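Local coordinates for uncharacterized protein (Mannheimia succiniciproducens, PDB 3KG4) that acts as Cas5d, a metal-independent endoribonuclease that processes CRISPR precursor transcripts into crRNA, at residues I33-R39 with N52-I58. Residue numbers count along the deposited sequence, not the author numbering.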
ATOM      1  N   ILE A  33       3.287   1.827  -5.527  1.00 19.09           N
ATOM      2  CA  ILE A  33       1.977   1.639  -4.952  1.00 19.95           C
ATOM      3  C   ILE A  33       1.339   2.942  -4.429  1.00 20.83           C
ATOM      4  O   ILE A  33       2.007   3.821  -3.850  1.00 20.79           O
ATOM      5  CB  ILE A  33       2.057   0.515  -3.845  1.00 18.32           C
ATOM      6  CG1 ILE A  33       0.650   0.113  -3.383  1.00 20.21           C
ATOM      7  CG2 ILE A  33       2.864   1.024  -2.660  1.00 18.90           C
ATOM      8  CD1 ILE A  33       0.588  -1.221  -2.641  1.00 23.47           C
ATOM      9  N   THR A  34       0.041   3.086  -4.689  1.00 21.15           N
ATOM     10  CA  THR A  34      -0.738   4.184  -4.208  1.00 22.31           C
ATOM     11  C   THR A  34      -1.194   3.890  -2.786  1.00 23.14           C
ATOM     12  O   THR A  34      -1.271   2.724  -2.400  1.00 24.15           O
ATOM     13  CB  THR A  34      -2.004   4.381  -5.078  1.00 22.35           C
ATOM     14  OG1 THR A  34      -2.731   3.133  -5.135  1.00 22.09           O
ATOM     15  CG2 THR A  34      -1.606   4.819  -6.531  1.00 21.78           C
ATOM     16  N   PRO A  35      -1.521   4.945  -2.006  1.00 23.74           N
ATOM     17  CA  PRO A  35      -2.147   4.780  -0.706  1.00 23.97           C
ATOM     18  C   PRO A  35      -3.430   3.944  -0.843  1.00 24.24           C
ATOM     19  O   PRO A  35      -3.698   3.088  -0.022  1.00 21.60           O
ATOM     20  CB  PRO A  35      -2.490   6.210  -0.314  1.00 25.41           C
ATOM     21  CG  PRO A  35      -1.359   7.044  -1.027  1.00 25.59           C
ATOM     22  CD  PRO A  35      -1.167   6.350  -2.298  1.00 24.52           C
ATOM     23  N   SER A  36      -4.200   4.224  -1.907  1.00 24.74           N
ATOM     24  CA  SER A  36      -5.447   3.518  -2.219  1.00 25.44           C
ATOM     25  C   SER A  36      -5.243   2.001  -2.296  1.00 24.45           C
ATOM     26  O   SER A  36      -5.945   1.222  -1.622  1.00 24.74           O
ATOM     27  CB  SER A  36      -6.010   4.066  -3.547  1.00 27.00           C
ATOM     28  OG  SER A  36      -7.332   3.629  -3.726  1.00 31.06           O
ATOM     29  N   ALA A  37      -4.257   1.563  -3.063  1.00 23.00           N
ATOM     30  CA  ALA A  37      -3.956   0.133  -3.183  1.00 23.36           C
ATOM     31  C   ALA A  37      -3.429  -0.480  -1.888  1.00 23.74           C
ATOM     32  O   ALA A  37      -3.719  -1.668  -1.565  1.00 23.26           O
ATOM     33  CB  ALA A  37      -2.964  -0.153  -4.356  1.00 22.66           C
ATOM     34  N   ALA A  38      -2.635   0.302  -1.168  1.00 22.52           N
ATOM     35  CA  ALA A  38      -2.064  -0.152   0.098  1.00 22.91           C
ATOM     36  C   ALA A  38      -3.183  -0.404   1.116  1.00 22.19           C
ATOM     37  O   ALA A  38      -3.186  -1.434   1.793  1.00 21.76           O
ATOM     38  CB  ALA A  38      -1.001   0.869   0.639  1.00 21.61           C
ATOM     39  N   ARG A  39      -4.132   0.514   1.176  1.00 23.32           N
ATOM     40  CA  ARG A  39      -5.242   0.416   2.066  1.00 25.31           C
ATOM     41  C   ARG A  39      -6.125  -0.791   1.709  1.00 26.49           C
ATOM     42  O   ARG A  39      -6.658  -1.446   2.606  1.00 26.28           O
ATOM     43  CB  ARG A  39      -6.038   1.712   2.032  1.00 27.51           C
ATOM     44  CG  ARG A  39      -7.220   1.739   2.989  1.00 32.79           C
ATOM     45  CD  ARG A  39      -7.798   3.141   3.180  1.00 38.94           C
ATOM     46  NE  ARG A  39      -8.591   3.489   2.010  1.00 43.11           N
ATOM     47  CZ  ARG A  39      -9.904   3.331   1.894  1.00 49.02           C
ATOM     48  NH1 ARG A  39     -10.639   2.847   2.894  1.00 51.01           N
ATOM     49  NH2 ARG A  39     -10.492   3.696   0.762  1.00 50.59           N
ATOM     50  N   ASN A  52     -11.082   2.503   9.772  1.00 37.68           N
ATOM     51  CA  ASN A  52     -10.479   2.787   8.472  1.00 36.80           C
ATOM     52  C   ASN A  52      -8.977   2.761   8.672  1.00 35.45           C
ATOM     53  O   ASN A  52      -8.472   3.241   9.702  1.00 35.47           O
ATOM     54  CB  ASN A  52     -10.927   4.156   7.901  1.00 36.82           C
ATOM     55  CG  ASN A  52     -12.316   4.097   7.221  1.00 41.25           C
ATOM     56  OD1 ASN A  52     -13.129   5.027   7.363  1.00 47.21           O
ATOM     57  ND2 ASN A  52     -12.593   2.998   6.498  1.00 43.56           N
ATOM     58  N   TRP A  53      -8.285   2.124   7.734  1.00 33.34           N
ATOM     59  CA  TRP A  53      -6.833   2.113   7.717  1.00 31.88           C
ATOM     60  C   TRP A  53      -6.322   3.398   7.093  1.00 30.99           C
ATOM     61  O   TRP A  53      -6.756   3.788   5.986  1.00 31.82           O
ATOM     62  CB  TRP A  53      -6.311   0.944   6.928  1.00 31.71           C
ATOM     63  CG  TRP A  53      -6.529  -0.341   7.558  1.00 32.90           C
ATOM     64  CD1 TRP A  53      -7.315  -1.348   7.108  1.00 34.50           C
ATOM     65  CD2 TRP A  53      -5.925  -0.804   8.769  1.00 33.78           C
ATOM     66  NE1 TRP A  53      -7.226  -2.434   7.965  1.00 34.68           N
ATOM     67  CE2 TRP A  53      -6.404  -2.105   9.007  1.00 35.21           C
ATOM     68  CE3 TRP A  53      -5.030  -0.236   9.683  1.00 36.48           C
ATOM     69  CZ2 TRP A  53      -6.025  -2.847  10.127  1.00 36.81           C
ATOM     70  CZ3 TRP A  53      -4.671  -0.957  10.804  1.00 36.46           C
ATOM     71  CH2 TRP A  53      -5.142  -2.256  11.005  1.00 36.83           C
ATOM     72  N   VAL A  54      -5.404   4.060   7.779  1.00 28.67           N
ATOM     73  CA  VAL A  54      -4.812   5.293   7.240  1.00 28.13           C
ATOM     74  C   VAL A  54      -3.334   5.039   6.912  1.00 27.23           C
ATOM     75  O   VAL A  54      -2.575   4.667   7.804  1.00 26.94           O
ATOM     76  CB  VAL A  54      -4.997   6.442   8.246  1.00 28.71           C
ATOM     77  CG1 VAL A  54      -4.257   7.736   7.780  1.00 28.48           C
ATOM     78  CG2 VAL A  54      -6.487   6.690   8.468  1.00 28.51           C
ATOM     79  N   ILE A  55      -2.922   5.258   5.648  1.00 25.33           N
ATOM     80  CA  ILE A  55      -1.546   4.987   5.246  1.00 24.28           C
ATOM     81  C   ILE A  55      -0.689   6.180   5.676  1.00 24.83           C
ATOM     82  O   ILE A  55      -1.029   7.345   5.386  1.00 25.87           O
ATOM     83  CB  ILE A  55      -1.408   4.745   3.736  1.00 24.00           C
ATOM     84  CG1 ILE A  55      -2.385   3.662   3.254  1.00 24.46           C
ATOM     85  CG2 ILE A  55      -0.002   4.258   3.363  1.00 22.50           C
ATOM     86  CD1 ILE A  55      -2.292   2.359   4.017  1.00 22.83           C
ATOM     87  N   ASP A  56       0.417   5.884   6.344  1.00 25.72           N
ATOM     88  CA  ASP A  56       1.349   6.925   6.816  1.00 26.37           C
ATOM     89  C   ASP A  56       2.624   6.984   5.981  1.00 25.22           C
ATOM     90  O   ASP A  56       3.119   8.080   5.640  1.00 26.53           O
ATOM     91  CB  ASP A  56       1.685   6.694   8.283  1.00 27.00           C
ATOM     92  CG  ASP A  56       0.471   6.754   9.161  1.00 30.15           C
ATOM     93  OD1 ASP A  56      -0.242   7.769   9.100  1.00 32.69           O
ATOM     94  OD2 ASP A  56       0.212   5.761   9.893  1.00 35.37           O
ATOM     95  N   LYS A  57       3.211   5.847   5.712  1.00 25.59           N
ATOM     96  CA  LYS A  57       4.451   5.819   4.941  1.00 25.76           C
ATOM     97  C   LYS A  57       4.432   4.642   3.976  1.00 24.66           C
ATOM     98  O   LYS A  57       3.905   3.591   4.288  1.00 25.38           O
ATOM     99  CB  LYS A  57       5.671   5.712   5.874  1.00 26.18           C
ATOM    100  CG  LYS A  57       5.881   6.917   6.824  1.00 28.51           C
ATOM    101  CD  LYS A  57       7.082   6.682   7.713  1.00 32.70           C
ATOM    102  CE  LYS A  57       7.481   7.924   8.570  1.00 34.31           C
ATOM    103  NZ  LYS A  57       8.626   7.431   9.429  1.00 36.28           N
ATOM    104  N   ILE A  58       5.051   4.808   2.824  1.00 23.04           N
ATOM    105  CA  ILE A  58       5.312   3.707   1.920  1.00 23.11           C
ATOM    106  C   ILE A  58       6.810   3.667   1.679  1.00 23.02           C
ATOM    107  O   ILE A  58       7.366   4.603   1.104  1.00 24.01           O
ATOM    108  CB  ILE A  58       4.572   3.914   0.536  1.00 22.46           C
ATOM    109  CG1 ILE A  58       3.045   3.935   0.746  1.00 23.73           C
ATOM    110  CG2 ILE A  58       5.024   2.874  -0.444  1.00 22.88           C
ATOM    111  CD1 ILE A  58       2.257   4.616  -0.416  1.00 26.53           C
TER
HETATM  112  O   HOH W   1     -10.071   1.254   5.595  1.00 37.41           O
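The first turn of helix 35-45 lies across strand 51-60. The axes of 35-39 and 52-58 approach to 8.4 Å, at 128° between their N-to-C directions. T34 is the N-cap: its OG1 accepts from A37 N at 3.0 Å. The strand carries a classic beta bulge, D56 and K57 both facing E119 of strand 114-124. The bulge lets I55 and I58, three residues apart, both point toward 33-39. I55 CD1 meets A38 CB at 3.9 Å, and I58 CG2 touches I33 CG2 at 3.6 Å. At the other end the R39 alkyl chain runs close against the strand backbone, CD 3.1 Å from W53 O. One water accepts from R39 NH1 (3.2 Å), N52 ND2 (3.2 Å) and W53 N (2.9 Å). R39 also forms a salt bridge to D194, and W53 NE1 donates a hydrogen bond to H46 O. No direct hydrogen bond joins the segments; mainly apolar contact sets the helix start on the antiparallel sheet of this Cas5-family fold, with a water bridge at the partly exposed R39-N52 end.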